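Local coordinates for choline binding protein PCPA (Streptococcus pneumoniae, PDB 4CP6), which serves as a pneumococcal vaccine antigen of the choline-binding protein family and probably uses its leucine-rich repeats for recognition at the bacterial surface, at residues A[96-101]-A[115-120]; A[120-125]-A[142-147]; A[270-275]-A[293-298]; A[303-308]-A[326-331]; A[352-357]-A[377-382]. All coordinates share one frame; numbering follows the deposited sequence. Where two conformers were deposited one is given.

Interaction 1 of 5, residues A[96-101]-A[115-120]; sequences SSITIP and SKAKTI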
# COMPACT_ATOMS: atom_id res chain seq x y z
N SER A 96 4.83 -25.60 -11.85
CA SER A 96 5.63 -24.42 -12.24
C SER A 96 4.76 -23.32 -12.85
O SER A 96 5.17 -22.15 -12.92
CB SER A 96 6.66 -24.86 -13.26
OG SER A 96 6.01 -25.51 -14.33
N SER A 97 3.59 -23.69 -13.37
CA SER A 97 2.64 -22.75 -13.97
C SER A 97 1.27 -23.36 -13.85
O SER A 97 1.15 -24.59 -13.73
CB SER A 97 2.96 -22.50 -15.45
OG SER A 97 2.67 -23.63 -16.24
N ILE A 98 0.22 -22.54 -13.83
CA ILE A 98 -1.14 -23.02 -13.73
C ILE A 98 -1.94 -22.35 -14.81
O ILE A 98 -1.85 -21.11 -14.95
CB ILE A 98 -1.78 -22.83 -12.32
CG1 ILE A 98 -1.00 -23.66 -11.25
CG2 ILE A 98 -3.27 -23.21 -12.36
CD1 ILE A 98 -1.41 -23.38 -9.80
N THR A 99 -2.70 -23.14 -15.58
CA THR A 99 -3.60 -22.65 -16.61
C THR A 99 -5.02 -22.66 -16.07
O THR A 99 -5.46 -23.67 -15.50
CB THR A 99 -3.44 -23.46 -17.89
OG1 THR A 99 -2.13 -23.22 -18.41
CG2 THR A 99 -4.48 -23.12 -18.95
N ILE A 100 -5.72 -21.52 -16.22
CA ILE A 100 -7.07 -21.35 -15.72
C ILE A 100 -8.04 -21.44 -16.89
O ILE A 100 -7.93 -20.65 -17.83
CB ILE A 100 -7.18 -19.98 -15.01
CG1 ILE A 100 -6.16 -19.93 -13.83
CG2 ILE A 100 -8.61 -19.71 -14.56
CD1 ILE A 100 -6.24 -18.68 -12.90
N PRO A 101 -9.00 -22.39 -16.84
CA PRO A 101 -9.94 -22.54 -17.96
C PRO A 101 -10.92 -21.39 -18.00
O PRO A 101 -11.11 -20.72 -16.97
CB PRO A 101 -10.62 -23.88 -17.67
CG PRO A 101 -10.58 -23.99 -16.15
CD PRO A 101 -9.24 -23.40 -15.79
N SER A 115 1.43 -19.22 -3.84
CA SER A 115 1.66 -20.03 -5.03
C SER A 115 3.08 -20.00 -5.54
O SER A 115 3.65 -18.94 -5.72
CB SER A 115 0.70 -19.62 -6.15
OG SER A 115 0.89 -20.40 -7.32
N LYS A 116 3.63 -21.18 -5.86
CA LYS A 116 4.98 -21.24 -6.43
C LYS A 116 4.94 -21.18 -7.96
O LYS A 116 6.01 -21.22 -8.58
CB LYS A 116 5.66 -22.52 -5.98
CG LYS A 116 6.01 -22.49 -4.51
CD LYS A 116 6.74 -23.77 -4.13
CE LYS A 116 8.09 -23.92 -4.77
NZ LYS A 116 8.80 -25.13 -4.24
N ALA A 117 3.75 -21.04 -8.57
CA ALA A 117 3.67 -20.93 -10.02
C ALA A 117 4.32 -19.59 -10.46
O ALA A 117 4.05 -18.51 -9.89
CB ALA A 117 2.21 -20.97 -10.46
N LYS A 118 5.20 -19.67 -11.46
CA LYS A 118 5.88 -18.48 -11.96
C LYS A 118 4.95 -17.71 -12.90
O LYS A 118 5.10 -16.49 -13.08
CB LYS A 118 7.17 -18.85 -12.70
CG LYS A 118 8.13 -19.72 -11.89
CD LYS A 118 8.92 -18.95 -10.87
CE LYS A 118 9.62 -19.84 -9.87
NZ LYS A 118 8.73 -20.22 -8.74
N THR A 119 4.02 -18.41 -13.50
CA THR A 119 3.01 -17.77 -14.32
C THR A 119 1.66 -18.43 -14.15
O THR A 119 1.55 -19.60 -13.75
CB THR A 119 3.41 -17.64 -15.78
OG1 THR A 119 2.49 -16.71 -16.40
CG2 THR A 119 3.48 -18.99 -16.50
N ILE A 120 0.62 -17.64 -14.40
CA ILE A 120 -0.77 -18.03 -14.42
C ILE A 120 -1.22 -17.68 -15.80
O ILE A 120 -1.08 -16.51 -16.21
CB ILE A 120 -1.61 -17.27 -13.37
CG1 ILE A 120 -1.13 -17.54 -11.94
CG2 ILE A 120 -3.11 -17.53 -13.53
CD1 ILE A 120 -1.38 -18.94 -11.43
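Ile98 and Ile120 pair across two neighbouring strands of the parallel sheet formed by successive turns of a leucine-rich repeat solenoid. Both side chains lie on the same face of the sheet. Ile120 has CG1 anti to its own carbonyl carbon (chi1 -62°), and a chi2 of -69° brings CD1 to Ile98 CB at 4.0 Å. Its other branch serves the next inward-facing residue: Ile120 CG2 meets Ile100 CD1 at 3.4 Å, closer than usual carbon contact, the two chains crossing obliquely. Ala117 CB lies beside Ile98 CG1 (4.3 Å). Ser96 contributes through its backbone; its hydroxyl makes a weak hydrogen bond to Gly55 O. Ser96 O accepts from Lys118 N at 2.9 Å, with the donor lifted 38° above the carbonyl plane. One step on, Ile98 N donates to Thr119 O at 3.2 Å. On the opposite sheet face the methyl of Thr119, CG2, touches Ser97 CB at 3.7 Å, while its hydroxyl is bonded to Glu143 O of the following turn. Thr119 N is buried here without a hydrogen-bond partner. Ahead of the strand Ser115 and Ala117 form an ST turn, Ser115 OG accepting from Ala117 N at 3.2 Å.

Interaction 2 of 5, residues A[120-125]-A[142-147]; sequences IIFDKG and EEIELP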
# COMPACT_ATOMS: atom_id res chain seq x y z
N ILE A 120 0.62 -17.64 -14.40
CA ILE A 120 -0.77 -18.03 -14.42
C ILE A 120 -1.22 -17.68 -15.80
O ILE A 120 -1.08 -16.51 -16.21
CB ILE A 120 -1.61 -17.27 -13.37
CG1 ILE A 120 -1.13 -17.54 -11.94
CG2 ILE A 120 -3.11 -17.53 -13.53
CD1 ILE A 120 -1.38 -18.94 -11.43
N ILE A 121 -1.68 -18.68 -16.55
CA ILE A 121 -2.09 -18.50 -17.93
C ILE A 121 -3.59 -18.62 -18.03
O ILE A 121 -4.18 -19.57 -17.49
CB ILE A 121 -1.40 -19.57 -18.82
CG1 ILE A 121 0.14 -19.51 -18.68
CG2 ILE A 121 -1.86 -19.49 -20.29
CD1 ILE A 121 0.82 -20.83 -18.86
N PHE A 122 -4.23 -17.71 -18.75
CA PHE A 122 -5.66 -17.81 -18.96
C PHE A 122 -5.95 -18.38 -20.33
O PHE A 122 -5.40 -17.91 -21.33
CB PHE A 122 -6.35 -16.43 -18.83
CG PHE A 122 -6.30 -15.94 -17.42
CD1 PHE A 122 -5.22 -15.19 -16.96
CD2 PHE A 122 -7.31 -16.25 -16.52
CE1 PHE A 122 -5.12 -14.82 -15.62
CE2 PHE A 122 -7.24 -15.82 -15.19
CZ PHE A 122 -6.14 -15.12 -14.75
N ASP A 123 -6.85 -19.37 -20.39
CA ASP A 123 -7.30 -19.89 -21.68
C ASP A 123 -8.09 -18.77 -22.32
O ASP A 123 -8.66 -17.92 -21.63
CB ASP A 123 -8.24 -21.10 -21.50
CG ASP A 123 -7.57 -22.43 -21.24
OD1 ASP A 123 -6.37 -22.56 -21.54
OD2 ASP A 123 -8.28 -23.37 -20.83
N LYS A 124 -8.18 -18.79 -23.66
CA LYS A 124 -8.94 -17.80 -24.40
C LYS A 124 -10.41 -17.75 -23.90
O LYS A 124 -10.96 -18.77 -23.48
CB LYS A 124 -8.89 -18.13 -25.90
CG LYS A 124 -9.15 -16.95 -26.83
CD LYS A 124 -9.04 -17.36 -28.30
CE LYS A 124 -9.32 -16.22 -29.26
NZ LYS A 124 -10.77 -15.90 -29.34
N GLY A 125 -11.01 -16.55 -23.91
CA GLY A 125 -12.40 -16.36 -23.50
C GLY A 125 -12.65 -16.48 -22.01
O GLY A 125 -13.74 -16.89 -21.61
N GLU A 142 5.72 -14.36 -11.47
CA GLU A 142 6.63 -13.44 -12.14
C GLU A 142 5.92 -12.63 -13.18
O GLU A 142 6.31 -11.50 -13.41
CB GLU A 142 7.83 -14.17 -12.74
CG GLU A 142 8.63 -14.83 -11.63
CD GLU A 142 9.88 -15.55 -12.06
OE1 GLU A 142 10.09 -15.70 -13.28
OE2 GLU A 142 10.63 -16.00 -11.17
N GLU A 143 4.93 -13.22 -13.85
CA GLU A 143 4.20 -12.56 -14.93
C GLU A 143 2.76 -13.01 -14.95
O GLU A 143 2.48 -14.21 -14.80
CB GLU A 143 4.80 -12.95 -16.30
CG GLU A 143 6.14 -12.29 -16.62
CD GLU A 143 6.60 -12.39 -18.07
OE1 GLU A 143 5.92 -13.05 -18.88
OE2 GLU A 143 7.65 -11.78 -18.39
N ILE A 144 1.84 -12.07 -15.22
CA ILE A 144 0.43 -12.40 -15.38
C ILE A 144 -0.23 -11.33 -16.23
O ILE A 144 0.05 -10.13 -16.07
CB ILE A 144 -0.31 -12.57 -14.00
CG1 ILE A 144 -1.71 -13.24 -14.16
CG2 ILE A 144 -0.42 -11.21 -13.23
CD1 ILE A 144 -2.41 -13.62 -12.83
N GLU A 145 -1.09 -11.77 -17.15
CA GLU A 145 -1.89 -10.88 -17.97
C GLU A 145 -3.33 -11.16 -17.58
O GLU A 145 -3.84 -12.27 -17.83
CB GLU A 145 -1.68 -11.16 -19.46
CG GLU A 145 -2.51 -10.23 -20.33
CD GLU A 145 -2.25 -10.28 -21.83
OE1 GLU A 145 -1.17 -10.75 -22.25
OE2 GLU A 145 -3.11 -9.77 -22.58
N LEU A 146 -3.99 -10.18 -16.91
CA LEU A 146 -5.35 -10.37 -16.41
C LEU A 146 -6.36 -10.21 -17.51
O LEU A 146 -6.20 -9.31 -18.35
CB LEU A 146 -5.61 -9.47 -15.20
CG LEU A 146 -4.72 -9.83 -14.00
CD1 LEU A 146 -4.78 -8.78 -12.92
CD2 LEU A 146 -5.09 -11.19 -13.41
N PRO A 147 -7.38 -11.07 -17.58
CA PRO A 147 -8.29 -11.06 -18.73
C PRO A 147 -9.23 -9.87 -18.72
O PRO A 147 -9.46 -9.27 -17.67
CB PRO A 147 -9.07 -12.36 -18.58
CG PRO A 147 -9.07 -12.63 -17.09
CD PRO A 147 -7.68 -12.20 -16.66
O HOH W 1 -1.04 -14.55 -18.00
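Phe122 lays one face of its ring under Pro147: the CD methylene sits 3.7 Å from the ring centroid and only 6° off the ring normal, a CH-pi contact in which the two side chains stand at about a right angle. Ile144 comes from a different direction, its CG1 reaching the ring edge near the plane, 4.0 Å from Phe122 CE1. The same isoleucine has CG1 anti to the backbone N (chi1 -167°); it lies alongside Ile120, pointing the same way, and its CD1 rests 3.8 Å from Ile120 CB. The backbones diverge here. The strand axes approach to 6.6 Å at 27°, and no direct hydrogen bond joins the segments. Water 1 bridges them instead, donating to Ile120 O at 2.7 Å and accepting from Glu145 N at 2.9 Å. Further on, Glu145 turns its carboxylate to Ser170 of the next turn. Consecutive turns that set parallel strands side by side and pack their inward apolar residues on one another are characteristic of a leucine-rich repeat solenoid, its strands here diverging around a bridging water.

Interaction 3 of 5, residues A[270-275]-A[293-298]; sequences YLKKLE and KLEEIS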
# COMPACT_ATOMS: atom_id res chain seq x y z
N TYR A 270 14.88 8.62 -4.51
CA TYR A 270 15.69 9.62 -5.21
C TYR A 270 15.36 11.05 -4.95
O TYR A 270 16.22 11.92 -5.18
CB TYR A 270 15.60 9.36 -6.73
CG TYR A 270 16.10 8.00 -7.12
CD1 TYR A 270 17.44 7.65 -6.96
CD2 TYR A 270 15.23 7.01 -7.58
CE1 TYR A 270 17.90 6.38 -7.27
CE2 TYR A 270 15.69 5.75 -7.93
CZ TYR A 270 17.03 5.43 -7.77
OH TYR A 270 17.48 4.16 -8.10
N LEU A 271 14.13 11.37 -4.54
CA LEU A 271 13.76 12.76 -4.36
C LEU A 271 14.53 13.45 -3.23
O LEU A 271 14.51 12.97 -2.10
CB LEU A 271 12.24 12.81 -4.11
CG LEU A 271 11.58 14.15 -4.09
CD1 LEU A 271 11.74 14.88 -5.44
CD2 LEU A 271 10.10 14.03 -3.78
N LYS A 272 15.14 14.62 -3.52
CA LYS A 272 15.87 15.39 -2.52
C LYS A 272 15.16 16.65 -2.12
O LYS A 272 15.32 17.08 -0.98
CB LYS A 272 17.27 15.78 -3.06
CG LYS A 272 18.18 14.59 -3.36
CD LYS A 272 19.57 15.05 -3.87
CE LYS A 272 20.50 13.86 -3.89
NZ LYS A 272 21.90 14.22 -4.30
N LYS A 273 14.41 17.30 -3.03
CA LYS A 273 13.75 18.56 -2.72
C LYS A 273 12.30 18.48 -3.16
O LYS A 273 12.03 18.17 -4.33
CB LYS A 273 14.49 19.71 -3.43
CG LYS A 273 13.86 21.09 -3.23
CD LYS A 273 14.71 22.19 -3.85
CE LYS A 273 13.99 23.52 -3.77
NZ LYS A 273 14.74 24.59 -4.47
N LEU A 274 11.38 18.74 -2.24
CA LEU A 274 9.96 18.68 -2.54
C LEU A 274 9.32 19.99 -2.17
O LEU A 274 9.46 20.46 -1.03
CB LEU A 274 9.33 17.52 -1.77
CG LEU A 274 7.82 17.36 -1.88
CD1 LEU A 274 7.37 17.15 -3.36
CD2 LEU A 274 7.37 16.18 -1.06
N GLU A 275 8.66 20.62 -3.14
CA GLU A 275 7.95 21.85 -2.86
C GLU A 275 6.47 21.60 -2.93
O GLU A 275 6.00 21.20 -4.00
CB GLU A 275 8.35 22.99 -3.81
CG GLU A 275 9.70 23.55 -3.44
CD GLU A 275 10.10 24.67 -4.37
OE1 GLU A 275 10.52 24.36 -5.51
OE2 GLU A 275 9.86 25.85 -4.01
N LYS A 293 16.10 10.02 0.70
CA LYS A 293 16.99 11.05 0.16
C LYS A 293 16.43 12.47 0.36
O LYS A 293 17.13 13.44 0.09
CB LYS A 293 17.26 10.82 -1.33
CG LYS A 293 18.35 9.80 -1.60
CD LYS A 293 19.00 10.16 -2.92
CE LYS A 293 19.83 9.10 -3.57
NZ LYS A 293 20.54 9.66 -4.77
N LEU A 294 15.17 12.60 0.86
CA LEU A 294 14.53 13.90 1.02
C LEU A 294 15.34 14.78 1.96
O LEU A 294 15.57 14.39 3.10
CB LEU A 294 13.10 13.73 1.55
CG LEU A 294 12.25 14.98 1.62
CD1 LEU A 294 11.92 15.52 0.20
CD2 LEU A 294 10.97 14.71 2.41
N GLU A 295 15.82 15.93 1.47
CA GLU A 295 16.65 16.84 2.26
C GLU A 295 15.86 18.05 2.71
O GLU A 295 16.11 18.61 3.77
CB GLU A 295 17.84 17.32 1.43
CG GLU A 295 18.84 16.22 1.13
CD GLU A 295 20.00 16.60 0.23
OE1 GLU A 295 20.04 17.77 -0.21
OE2 GLU A 295 20.81 15.71 -0.10
N GLU A 296 14.94 18.49 1.84
CA GLU A 296 14.17 19.68 2.09
C GLU A 296 12.75 19.54 1.59
O GLU A 296 12.51 18.96 0.55
CB GLU A 296 14.82 20.95 1.49
CG GLU A 296 15.43 20.80 0.12
CD GLU A 296 16.22 22.02 -0.31
OE1 GLU A 296 15.66 23.14 -0.27
OE2 GLU A 296 17.40 21.85 -0.70
N ILE A 297 11.82 20.04 2.39
CA ILE A 297 10.41 20.03 2.05
C ILE A 297 9.80 21.37 2.38
O ILE A 297 10.02 21.87 3.49
CB ILE A 297 9.67 18.85 2.70
CG1 ILE A 297 8.21 18.78 2.18
CG2 ILE A 297 9.73 18.93 4.25
CD1 ILE A 297 7.53 17.61 2.60
N SER A 298 9.06 21.97 1.44
CA SER A 298 8.40 23.24 1.71
C SER A 298 6.94 22.94 2.06
O SER A 298 6.24 22.32 1.24
CB SER A 298 8.49 24.16 0.49
OG SER A 298 7.81 25.37 0.76
O HOH W 2 18.69 11.29 -6.27
O HOH W 3 13.71 10.59 -0.89
O HOH W 4 22.61 11.35 -3.38
O HOH W 5 22.92 15.63 -1.79
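Lys272 O is gripped by two consecutive backbone amides, Glu295 N at 2.8 Å and Glu296 N at 3.2 Å; the second donor lies nearly along the C=O axis. The parallel pairing then runs on through Leu274, whose N donates to Glu296 O at 3.0 Å and whose O accepts from Ser298 N at 2.9 Å. Around this backbone core lies a solvent network. The extended chain of Lys272 runs alongside Glu295, pointing the same way, but the charged ends stay beyond a salt bridge. Water 5 spans the gap, donating to Glu295 OE2 and accepting from Lys272 NZ. Water 4 accepts from both Lys272 NZ and Lys293 NZ and probably eases the repulsion between these like charges. Lys293 NZ also donates to water 2, which in turn donates to Tyr270 O. On the exposed sheet face, Lys273, in the conformer given, meets Glu296 through aliphatic parts, CG to CG at 3.7 Å. The other face is apolar: Leu294 CD1 touches Leu274 CB at 3.8 Å, and Leu274 CD2 lies beside Ile297 CD1 at 3.9 Å, the last two chains side by side and both touching Phe288. This arrangement, with leucine and isoleucine turned inward and charged residues on the outer face of parallel strands, is characteristic of the leucine-rich repeat, here of the BspA type.

Interaction 4 of 5, residues A[303-308]-A[326-331]; sequences LETIER and VKNFGK
Ile306 and Phe329 lie side by side, pointing the same way, on the inward face of a parallel sheet between adjacent turns of the leucine-rich repeat solenoid. Each has CG anti to its own carbonyl carbon (CG1 in Ile306); a chi2 of 175° then extends Ile306 CD1, which lies 4.1 Å from Phe329 CE1. Val326 uses a different rotamer: with CG1 anti to the backbone N (chi1 -174°), that methyl is 3.5 Å above the plane of the Phe329 ring, displaced toward the rim, and 3.6 Å from Glu304 O. The ring's further partner is Phe356, met edge-to-face. Outside the core, Lys327 bends at chi3 (-124°), where CE swings close to Glu304 CG (4.2 Å); its ammonium reaches Glu304 OE1 indirectly, through water 6 and a weak bond. Arg308, extended from CG to NE, lays its methylenes against the backbone of the next turn, with CG 3.2 Å from Lys331 O. The main chains are zipped together in parallel. Glu304 O takes both Lys327 N and Asn328 N, and Ile306 N donates to Asn328 O at 2.9 Å. The last bond of the series lies in the carbonyl plane: Gly330 N to Ile306 O, 2.8 Å.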
# COMPACT_ATOMS: atom_id res chain seq x y z
N LEU A 303 -1.59 24.36 4.96
CA LEU A 303 -1.57 23.02 5.57
C LEU A 303 -2.31 22.96 6.89
O LEU A 303 -1.96 23.65 7.84
CB LEU A 303 -0.12 22.58 5.73
CG LEU A 303 0.12 21.15 6.27
CD1 LEU A 303 -0.41 20.10 5.29
CD2 LEU A 303 1.62 20.95 6.44
N GLU A 304 -3.32 22.06 6.97
CA GLU A 304 -4.13 21.92 8.16
C GLU A 304 -3.83 20.65 8.96
O GLU A 304 -4.05 20.63 10.18
CB GLU A 304 -5.61 21.80 7.76
CG GLU A 304 -6.20 22.99 7.01
CD GLU A 304 -7.60 22.75 6.45
OE1 GLU A 304 -8.21 21.71 6.78
OE2 GLU A 304 -8.06 23.60 5.65
N THR A 305 -3.50 19.55 8.27
CA THR A 305 -3.40 18.24 8.90
C THR A 305 -2.16 17.52 8.45
O THR A 305 -1.93 17.39 7.24
CB THR A 305 -4.66 17.41 8.48
OG1 THR A 305 -5.83 18.14 8.89
CG2 THR A 305 -4.67 16.00 9.08
N ILE A 306 -1.42 16.94 9.41
CA ILE A 306 -0.27 16.10 9.12
C ILE A 306 -0.50 14.83 9.92
O ILE A 306 -0.47 14.85 11.15
CB ILE A 306 1.08 16.73 9.45
CG1 ILE A 306 1.20 18.14 8.89
CG2 ILE A 306 2.21 15.83 8.92
CD1 ILE A 306 2.52 18.84 9.32
N GLU A 307 -0.76 13.70 9.24
CA GLU A 307 -1.13 12.46 9.89
C GLU A 307 0.03 11.66 10.44
O GLU A 307 1.21 11.98 10.23
CB GLU A 307 -1.99 11.60 8.94
CG GLU A 307 -3.31 12.25 8.54
CD GLU A 307 -4.25 11.32 7.79
OE1 GLU A 307 -3.80 10.36 7.10
OE2 GLU A 307 -5.47 11.57 7.89
N ARG A 308 -0.32 10.58 11.13
CA ARG A 308 0.61 9.69 11.79
C ARG A 308 1.79 9.26 10.93
O ARG A 308 1.61 8.81 9.80
CB ARG A 308 -0.16 8.45 12.31
CG ARG A 308 0.70 7.30 12.83
CD ARG A 308 -0.13 6.28 13.61
NE ARG A 308 0.72 5.20 14.12
CZ ARG A 308 0.92 4.02 13.54
NH1 ARG A 308 0.33 3.74 12.38
NH2 ARG A 308 1.70 3.11 14.11
N VAL A 326 -1.21 24.81 11.14
CA VAL A 326 -1.53 23.40 11.25
C VAL A 326 -2.44 23.23 12.47
O VAL A 326 -2.15 23.76 13.57
CB VAL A 326 -0.27 22.54 11.41
CG1 VAL A 326 -0.64 21.07 11.37
CG2 VAL A 326 0.75 22.83 10.31
N LYS A 327 -3.55 22.50 12.28
CA LYS A 327 -4.54 22.27 13.32
C LYS A 327 -4.48 20.87 13.89
O LYS A 327 -4.83 20.66 15.06
CB LYS A 327 -5.95 22.50 12.75
CG LYS A 327 -6.21 23.92 12.22
CD LYS A 327 -7.69 24.14 11.92
CE LYS A 327 -7.95 24.58 10.50
NZ LYS A 327 -9.41 24.74 10.22
N ASN A 328 -4.12 19.88 13.06
CA ASN A 328 -4.20 18.49 13.46
C ASN A 328 -2.92 17.77 13.19
O ASN A 328 -2.46 17.71 12.05
CB ASN A 328 -5.33 17.78 12.67
CG ASN A 328 -6.62 18.56 12.59
OD1 ASN A 328 -7.24 18.85 13.62
ND2 ASN A 328 -7.00 18.98 11.39
N PHE A 329 -2.35 17.17 14.23
CA PHE A 329 -1.18 16.31 14.11
C PHE A 329 -1.56 14.90 14.53
O PHE A 329 -2.11 14.73 15.62
CB PHE A 329 -0.05 16.76 15.03
CG PHE A 329 0.55 18.09 14.68
CD1 PHE A 329 1.48 18.20 13.66
CD2 PHE A 329 0.18 19.24 15.37
CE1 PHE A 329 2.02 19.45 13.32
CE2 PHE A 329 0.72 20.47 15.04
CZ PHE A 329 1.65 20.57 14.04
N GLY A 330 -1.23 13.90 13.71
CA GLY A 330 -1.47 12.53 14.13
C GLY A 330 -0.43 12.10 15.16
O GLY A 330 0.57 12.80 15.41
N LYS A 331 -0.63 10.91 15.71
CA LYS A 331 0.29 10.32 16.69
C LYS A 331 1.63 10.03 15.99
O LYS A 331 1.64 9.58 14.85
CB LYS A 331 -0.34 9.03 17.25
CG LYS A 331 0.42 8.33 18.36
CD LYS A 331 -0.44 7.22 18.98
CE LYS A 331 0.35 6.32 19.90
NZ LYS A 331 -0.55 5.54 20.80
O HOH W 6 -9.13 21.45 9.81

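Interaction 5 of 5, residues A[352-357]-A[377-382]; sequences LPSFFL and SVKKDT
Phe355 has Asp381 OD2 over one face of its ring, 3.6 Å from CZ, with the ring and carboxylate planes 48° apart; the ring also stacks with His332. Phe356 is turned into the core. Leu352 CD2 sits 4.0 Å above one face of its ring, offset toward the rim, and Thr382 CG2 approaches obliquely. The two phenylalanines belong to a type II turn from Pro353 to Phe356, Phe355 taking its positive phi (63°). A type I turn from Lys379 to Thr382 faces it. Asp381 holds the first turn at two points: its OD1 accepts from Ser354 OG at 2.7 Å on the syn side, and its backbone O accepts from Phe355 N at 2.8 Å. Thr382 closes the type I turn. Its OG1 accepts from Lys379 N at 2.8 Å and has Leu352 O and Pro353 O both within reach of its single proton, while CG2 presses on Leu352 CB at 3.5 Å. Thr382 O receives Leu357 N at 3.1 Å, and Leu352 N bonds to Ser377 O at the start. Where the regular parallel pairing fades, turn-to-turn backbone bonds are thus joined by side-chain ones from Thr382 and Asp381; the Ser354 hydroxyl probably also tempers the unfavourable placing of an anionic carboxylate oxygen over an aromatic face.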
# COMPACT_ATOMS: atom_id res chain seq x y z
N LEU A 352 0.74 21.14 21.77
CA LEU A 352 1.55 20.08 21.18
C LEU A 352 1.09 18.76 21.72
O LEU A 352 1.05 18.57 22.95
CB LEU A 352 3.03 20.29 21.41
CG LEU A 352 3.60 21.63 20.95
CD1 LEU A 352 5.08 21.69 21.21
CD2 LEU A 352 3.35 21.86 19.46
N PRO A 353 0.66 17.84 20.84
CA PRO A 353 0.10 16.58 21.32
C PRO A 353 1.12 15.58 21.81
O PRO A 353 2.34 15.76 21.65
CB PRO A 353 -0.64 16.05 20.09
CG PRO A 353 0.16 16.55 18.94
CD PRO A 353 0.66 17.91 19.36
N SER A 354 0.63 14.47 22.37
CA SER A 354 1.47 13.38 22.79
C SER A 354 2.16 12.82 21.56
O SER A 354 1.59 12.80 20.46
CB SER A 354 0.61 12.27 23.38
OG SER A 354 0.09 12.70 24.63
N PHE A 355 3.38 12.30 21.74
CA PHE A 355 4.12 11.57 20.70
C PHE A 355 4.44 12.43 19.47
O PHE A 355 4.58 11.90 18.35
CB PHE A 355 3.35 10.29 20.28
CG PHE A 355 3.00 9.41 21.46
CD1 PHE A 355 3.99 8.89 22.28
CD2 PHE A 355 1.67 9.13 21.77
CE1 PHE A 355 3.66 8.07 23.37
CE2 PHE A 355 1.35 8.32 22.86
CZ PHE A 355 2.35 7.80 23.64
N PHE A 356 4.61 13.72 19.67
CA PHE A 356 4.89 14.67 18.60
C PHE A 356 6.26 14.48 17.95
O PHE A 356 6.36 14.43 16.71
CB PHE A 356 4.76 16.06 19.21
CG PHE A 356 4.92 17.23 18.28
CD1 PHE A 356 3.96 17.52 17.32
CD2 PHE A 356 5.97 18.14 18.46
CE1 PHE A 356 4.07 18.66 16.51
CE2 PHE A 356 6.08 19.28 17.66
CZ PHE A 356 5.12 19.53 16.70
N LEU A 357 7.32 14.32 18.78
CA LEU A 357 8.67 14.23 18.25
C LEU A 357 9.44 13.21 19.07
O LEU A 357 9.46 13.30 20.30
CB LEU A 357 9.29 15.62 18.28
CG LEU A 357 10.72 15.72 17.79
CD1 LEU A 357 10.84 15.30 16.30
CD2 LEU A 357 11.26 17.10 17.99
N SER A 377 0.20 24.70 25.55
CA SER A 377 0.26 23.43 26.26
C SER A 377 1.14 22.38 25.59
O SER A 377 1.23 22.28 24.35
CB SER A 377 -1.15 22.90 26.50
OG SER A 377 -1.76 22.51 25.29
N VAL A 378 1.76 21.55 26.44
CA VAL A 378 2.68 20.47 26.10
C VAL A 378 2.30 19.32 27.04
O VAL A 378 1.97 19.57 28.21
CB VAL A 378 4.15 20.92 26.39
CG1 VAL A 378 5.16 19.81 26.16
CG2 VAL A 378 4.52 22.15 25.55
N LYS A 379 2.39 18.08 26.56
CA LYS A 379 2.17 16.92 27.43
C LYS A 379 3.52 16.37 27.83
O LYS A 379 4.54 16.64 27.17
CB LYS A 379 1.37 15.82 26.71
CG LYS A 379 -0.04 16.24 26.26
CD LYS A 379 -0.97 16.53 27.44
CE LYS A 379 -2.43 16.41 27.07
NZ LYS A 379 -3.32 16.96 28.13
N LYS A 380 3.55 15.53 28.88
CA LYS A 380 4.82 14.97 29.31
C LYS A 380 5.44 14.02 28.28
O LYS A 380 6.65 13.79 28.31
CB LYS A 380 4.70 14.30 30.67
CG LYS A 380 4.65 15.37 31.75
CD LYS A 380 4.53 14.77 33.12
CE LYS A 380 4.49 15.85 34.17
NZ LYS A 380 3.96 15.28 35.44
N ASP A 381 4.61 13.50 27.36
CA ASP A 381 5.12 12.63 26.29
C ASP A 381 5.09 13.30 24.93
O ASP A 381 5.20 12.61 23.91
CB ASP A 381 4.40 11.27 26.29
CG ASP A 381 2.91 11.37 26.14
OD1 ASP A 381 2.41 12.49 25.94
OD2 ASP A 381 2.24 10.32 26.17
N THR A 382 4.95 14.64 24.87
CA THR A 382 5.03 15.34 23.58
C THR A 382 6.42 15.10 22.96
O THR A 382 6.53 14.76 21.77
CB THR A 382 4.79 16.83 23.80
OG1 THR A 382 3.41 17.02 24.15
CG2 THR A 382 5.11 17.66 22.56
O HOH W 7 -0.92 19.61 24.43
O HOH W 8 7.25 11.79 22.03

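In the fold
From the N terminus, each contact closes a loop with 13 to 19 residues between its segments, the paired strands lying one turn of the solenoid apart, and all five follow in series without nesting or crossing. Interactions 1 and 2 share Ile120 and strand 119-122, tying three neighbouring strands of one parallel sheet. Interaction 3 lies beyond the middle of the chain, its centre about 42 Å from that of interaction 1, and belongs to a separate parallel sheet. Strand 296-298 leads directly to strand 305-306, where interaction 4 joins another sheet of the same repeat region. Interactions 4 and 5 touch, Lys331 packing on Phe355 and Phe329 on Pro353, carrying the stack of turns toward helix 396-405 near the C terminus.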